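Cellulase (Xanthomonas axonopodis pv. citri, PDB 4W7W) probably hydrolyses the beta-1,4-glucosidic bonds of cellulose as a family 5 glycosyl hydrolase, and binds a cello-oligosaccharide in the cleft of its (beta/alpha)8 barrel. Local coordinates at residues 53-58 / 101-106; 71-76 / 114-119. All blocks are in the same frame, centred on the assembly; numbering follows the deposited sequence.

Contact 1: residues 53-58 / 101-106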
# COMPACT_ATOMS: atom_id res chain seq x y z
N SER A 53 15.97 2.18 13.23
CA SER A 53 15.41 3.21 14.08
C SER A 53 14.10 3.78 13.55
O SER A 53 13.34 4.35 14.31
CB SER A 53 16.42 4.33 14.28
OG SER A 53 16.86 4.90 13.06
N ASP A 54 13.86 3.68 12.24
CA ASP A 54 12.59 4.14 11.70
C ASP A 54 11.46 3.30 12.32
O ASP A 54 10.42 3.80 12.72
CB ASP A 54 12.55 4.02 10.16
CG ASP A 54 13.59 4.88 9.43
OD1 ASP A 54 14.06 5.90 10.00
OD2 ASP A 54 13.93 4.51 8.28
N PHE A 55 11.66 1.98 12.34
CA PHE A 55 10.66 1.08 12.89
C PHE A 55 10.38 1.41 14.36
O PHE A 55 9.23 1.51 14.77
CB PHE A 55 11.08 -0.38 12.75
CG PHE A 55 11.14 -0.85 11.33
CD1 PHE A 55 12.28 -0.65 10.57
CD2 PHE A 55 10.05 -1.47 10.73
CE1 PHE A 55 12.33 -1.08 9.25
CE2 PHE A 55 10.11 -1.90 9.42
CZ PHE A 55 11.25 -1.69 8.68
N SER A 56 11.44 1.59 15.14
CA SER A 56 11.24 1.87 16.56
C SER A 56 10.59 3.24 16.79
O SER A 56 9.77 3.39 17.69
CB SER A 56 12.53 1.70 17.36
OG SER A 56 13.57 2.48 16.84
N TYR A 57 10.96 4.24 16.00
CA TYR A 57 10.33 5.56 16.12
C TYR A 57 8.83 5.44 15.91
O TYR A 57 8.03 5.93 16.73
CB TYR A 57 10.91 6.55 15.11
CG TYR A 57 10.13 7.84 15.11
CD1 TYR A 57 10.32 8.80 16.09
CD2 TYR A 57 9.15 8.08 14.15
CE1 TYR A 57 9.57 9.96 16.11
CE2 TYR A 57 8.40 9.23 14.16
CZ TYR A 57 8.61 10.17 15.13
OH TYR A 57 7.84 11.32 15.10
N PHE A 58 8.41 4.80 14.83
CA PHE A 58 6.97 4.72 14.57
C PHE A 58 6.25 3.84 15.58
O PHE A 58 5.14 4.15 15.97
CB PHE A 58 6.70 4.36 13.10
CG PHE A 58 7.07 5.49 12.18
CD1 PHE A 58 6.31 6.66 12.21
CD2 PHE A 58 8.22 5.48 11.40
CE1 PHE A 58 6.67 7.76 11.47
CE2 PHE A 58 8.59 6.58 10.66
CZ PHE A 58 7.82 7.74 10.71
N ASN A 101 9.77 -4.84 16.87
CA ASN A 101 8.96 -3.73 17.32
C ASN A 101 7.46 -4.02 17.31
O ASN A 101 6.63 -3.11 17.42
CB ASN A 101 9.29 -2.50 16.48
CG ASN A 101 10.66 -1.96 16.81
OD1 ASN A 101 10.82 -1.22 17.79
ND2 ASN A 101 11.68 -2.38 16.06
N LYS A 102 7.12 -5.30 17.22
CA LYS A 102 5.73 -5.76 17.28
C LYS A 102 4.87 -5.12 16.20
O LYS A 102 3.70 -4.78 16.39
CB LYS A 102 5.14 -5.59 18.68
CG LYS A 102 5.97 -6.27 19.77
CD LYS A 102 5.31 -6.15 21.13
CE LYS A 102 6.23 -6.64 22.24
NZ LYS A 102 5.52 -6.75 23.55
N GLN A 103 5.45 -4.99 15.01
CA GLN A 103 4.76 -4.44 13.85
C GLN A 103 4.52 -5.49 12.78
O GLN A 103 5.28 -6.45 12.62
CB GLN A 103 5.60 -3.31 13.23
CG GLN A 103 5.69 -2.09 14.11
CD GLN A 103 6.81 -1.14 13.75
OE1 GLN A 103 7.89 -1.56 13.36
NE2 GLN A 103 6.58 0.15 13.93
N TYR A 104 3.46 -5.25 12.02
CA TYR A 104 3.20 -5.95 10.78
C TYR A 104 3.94 -5.25 9.64
O TYR A 104 4.15 -4.04 9.69
CB TYR A 104 1.70 -5.92 10.48
CG TYR A 104 0.87 -6.65 11.50
CD1 TYR A 104 0.64 -8.03 11.38
CD2 TYR A 104 0.35 -5.99 12.60
CE1 TYR A 104 -0.11 -8.71 12.32
CE2 TYR A 104 -0.41 -6.67 13.54
CZ TYR A 104 -0.64 -8.03 13.40
OH TYR A 104 -1.39 -8.73 14.31
N LEU A 105 4.32 -6.03 8.63
CA LEU A 105 5.03 -5.52 7.47
C LEU A 105 4.25 -5.86 6.23
O LEU A 105 4.06 -7.03 5.90
CB LEU A 105 6.43 -6.14 7.42
CG LEU A 105 7.34 -5.55 6.34
CD1 LEU A 105 7.74 -4.11 6.66
CD2 LEU A 105 8.58 -6.41 6.14
N ILE A 106 3.77 -4.82 5.54
CA ILE A 106 3.14 -4.99 4.24
C ILE A 106 4.21 -4.94 3.16
O ILE A 106 4.89 -3.92 3.00
CB ILE A 106 2.07 -3.92 3.94
CG1 ILE A 106 0.96 -3.92 5.00
CG2 ILE A 106 1.52 -4.11 2.54
CD1 ILE A 106 0.13 -2.66 5.00
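Gln-103 reaches from the loop ahead of strand 104-109 to the backbone of helix 52-60, joining that helix to the entry of the barrel strand. Its CB points toward the helix, the side chain lies against Ile-66 of strand 65-70, and beyond CG the chain runs extended (chi2 163°), bringing CD to 3.7 Å from Phe-55 O. At the tip the two amide atoms part company. NE2 donates to Phe-55 O over 3.1 Å, a bent bond with an N-H...O angle of 137°, and it also donates to Met-63 O. OE1 instead lies in the plane of the Phe-55 ring, at its edge, 3.4 Å from CD2; buried and without a hydrogen-bond partner, it faces the slightly positive C-H rim. Farther along the same ring, CE2 meets Leu-105 CD1 at 4.3 Å, where both apolar groups are buried. Nearer the surface, Asn-101 OD1 rests 3.4 Å from Ser-56 CB, while its ND2 is tied back to Ala-97 O. The small Ser-56 suits this close approach, and Asn-101 follows helix 85-100, which ends in a Schellman motif at Lys-102. Glutamine suits its site because its long amide bridges two backbone carbonyls, though its own oxygen receives only weakly polar C-H contacts.

Contact 2: residues 71-76 / 114-119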
# COMPACT_ATOMS: atom_id res chain seq x y z
N LEU A 71 10.63 -2.66 -5.46
CA LEU A 71 10.38 -2.87 -6.89
C LEU A 71 10.44 -4.32 -7.31
O LEU A 71 11.37 -5.08 -6.97
CB LEU A 71 11.38 -2.13 -7.76
CG LEU A 71 11.40 -0.62 -7.59
CD1 LEU A 71 12.32 -0.02 -8.63
CD2 LEU A 71 10.00 -0.03 -7.70
N TRP A 72 9.45 -4.70 -8.12
CA TRP A 72 9.43 -6.00 -8.77
C TRP A 72 10.74 -6.28 -9.49
O TRP A 72 11.31 -7.35 -9.38
CB TRP A 72 8.23 -6.01 -9.72
CG TRP A 72 7.87 -7.33 -10.32
CD1 TRP A 72 8.53 -8.53 -10.20
CD2 TRP A 72 6.76 -7.57 -11.18
NE1 TRP A 72 7.89 -9.49 -10.95
CE2 TRP A 72 6.79 -8.93 -11.55
CE3 TRP A 72 5.75 -6.75 -11.69
CZ2 TRP A 72 5.86 -9.48 -12.41
CZ3 TRP A 72 4.83 -7.29 -12.57
CH2 TRP A 72 4.88 -8.65 -12.91
N GLU A 73 11.25 -5.29 -10.22
CA GLU A 73 12.46 -5.46 -11.01
C GLU A 73 13.69 -5.70 -10.17
O GLU A 73 14.67 -6.29 -10.65
CB GLU A 73 12.70 -4.25 -11.89
CG GLU A 73 11.59 -3.95 -12.89
CD GLU A 73 10.46 -3.07 -12.37
OE1 GLU A 73 10.33 -2.85 -11.15
OE2 GLU A 73 9.65 -2.61 -13.20
N ARG A 74 13.68 -5.20 -8.92
CA ARG A 74 14.82 -5.37 -8.03
C ARG A 74 14.75 -6.68 -7.26
O ARG A 74 15.81 -7.27 -6.98
CB ARG A 74 14.94 -4.17 -7.08
CG ARG A 74 15.32 -2.91 -7.82
CD ARG A 74 15.50 -1.69 -6.93
NE ARG A 74 15.98 -0.57 -7.74
CZ ARG A 74 15.63 0.71 -7.60
NH1 ARG A 74 14.84 1.11 -6.62
NH2 ARG A 74 16.11 1.59 -8.46
N VAL A 75 13.55 -7.18 -6.95
CA VAL A 75 13.45 -8.46 -6.27
C VAL A 75 13.44 -9.64 -7.23
O VAL A 75 13.77 -10.76 -6.83
CB VAL A 75 12.23 -8.49 -5.32
CG1 VAL A 75 10.94 -8.78 -6.05
CG2 VAL A 75 12.45 -9.47 -4.18
N GLN A 76 13.06 -9.41 -8.49
CA GLN A 76 12.98 -10.49 -9.49
C GLN A 76 13.47 -9.93 -10.81
O GLN A 76 12.67 -9.45 -11.61
CB GLN A 76 11.55 -11.04 -9.62
CG GLN A 76 11.50 -12.33 -10.42
CD GLN A 76 10.09 -12.85 -10.64
OE1 GLN A 76 9.13 -12.08 -10.76
NE2 GLN A 76 9.94 -14.16 -10.69
N THR A 114 3.12 -2.59 -13.87
CA THR A 114 4.15 -2.61 -14.90
C THR A 114 5.39 -3.36 -14.44
O THR A 114 5.68 -3.45 -13.25
CB THR A 114 4.58 -1.20 -15.34
OG1 THR A 114 5.31 -0.56 -14.28
CG2 THR A 114 3.41 -0.37 -15.76
N TYR A 115 6.14 -3.88 -15.42
CA TYR A 115 7.48 -4.41 -15.20
C TYR A 115 8.36 -3.83 -16.29
O TYR A 115 8.06 -3.97 -17.49
CB TYR A 115 7.48 -5.93 -15.27
CG TYR A 115 8.81 -6.55 -14.94
CD1 TYR A 115 9.76 -6.78 -15.92
CD2 TYR A 115 9.11 -6.96 -13.64
CE1 TYR A 115 10.98 -7.38 -15.63
CE2 TYR A 115 10.32 -7.56 -13.34
CZ TYR A 115 11.25 -7.77 -14.34
OH TYR A 115 12.47 -8.36 -14.08
N SER A 116 9.43 -3.15 -15.87
CA SER A 116 10.32 -2.42 -16.76
C SER A 116 9.53 -1.59 -17.75
O SER A 116 9.81 -1.58 -18.95
CB SER A 116 11.30 -3.37 -17.45
OG SER A 116 12.24 -3.81 -16.50
N GLY A 117 8.52 -0.89 -17.22
CA GLY A 117 7.76 0.06 -18.00
C GLY A 117 6.70 -0.50 -18.91
O GLY A 117 6.04 0.27 -19.60
N LYS A 118 6.51 -1.82 -18.93
CA LYS A 118 5.51 -2.47 -19.80
C LYS A 118 4.37 -2.98 -18.94
O LYS A 118 4.59 -3.52 -17.86
CB LYS A 118 6.12 -3.65 -20.57
CG LYS A 118 7.39 -3.33 -21.35
CD LYS A 118 7.16 -2.34 -22.47
CE LYS A 118 8.40 -2.25 -23.35
NZ LYS A 118 8.34 -1.07 -24.26
N ARG A 119 3.15 -2.81 -19.42
CA ARG A 119 1.97 -3.12 -18.63
C ARG A 119 1.67 -4.61 -18.57
O ARG A 119 1.78 -5.33 -19.57
CB ARG A 119 0.75 -2.41 -19.21
CG ARG A 119 -0.45 -2.33 -18.28
CD ARG A 119 -0.28 -1.25 -17.23
NE ARG A 119 -0.24 0.09 -17.81
CZ ARG A 119 0.12 1.19 -17.14
NH1 ARG A 119 0.45 1.13 -15.85
NH2 ARG A 119 0.11 2.36 -17.75
O HOH W 1 8.03 -0.71 -14.33
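Tyr-115 enters the type I' turn of the beta-hairpin 114-119, an excursion that follows barrel strand 104-109, and drives its ring against the short helix 72-75 after strand 65-70. This is the tightly packed half. The Tyr-115 edge points into the indole face of Trp-72, CD2 of Tyr-115 coming within 3.5 Å of Trp-72 CD2 in a T-shaped pair with planes at 73°. Tyr-115 CB sits over the indole six-membered ring as a CH-pi contact, and Glu-73 CG lies over a face of the tyrosine ring, 4.0 Å from its centroid. A chi1 of -175°, with CG beside the carbonyl carbon, sends the Tyr-115 ring to the helix end, where OH donates to Gln-76 O at 2.7 Å. A tyrosine thus fills an apolar slot yet satisfies a backbone carbonyl. Trp-72 NE1 donates to Gln-76 OE1, whose amide is anchored by NE2 donating to Gly-81 O and Asp-132 OD2.

The solvent side is looser and polar. Glu-73 bends at chi2 (88°), bringing its carboxylate to the turn, while OE1 accepts from Asn-111 ND2. A water donates to Glu-73 OE2 and to Thr-114 OG1, itself hydrogen-bonded to Asn-111 O, and accepts from Gly-117 N; glycine suits the positive phi there. On this same side Ser-116 N donates to the anti lone pair of Glu-73 OE2 at 2.7 Å.

In the fold
Strand 104-109 connects the two contacts along the chain: contact 1 includes its beginning, whereas the hairpin of contact 2 follows its end. Their segments alternate in sequence, yet the centres lie 26 Å apart and the nearest atoms about 10 Å, without touching. Contact 1 packs a helix and a strand entry at the N-terminal end of the barrel strands; contact 2 joins excursions beyond the C-terminal ends of strands 65-70 and 104-109, the end where family 5 enzymes bind substrate. Even there it is peripheral, with the Thr-114 side chain about 12 Å from a bound glucose unit. Arg-74, in segment 71-76, links more closely to the pocket by hydrogen bonding Phe-34 O, a glycan-pocket residue.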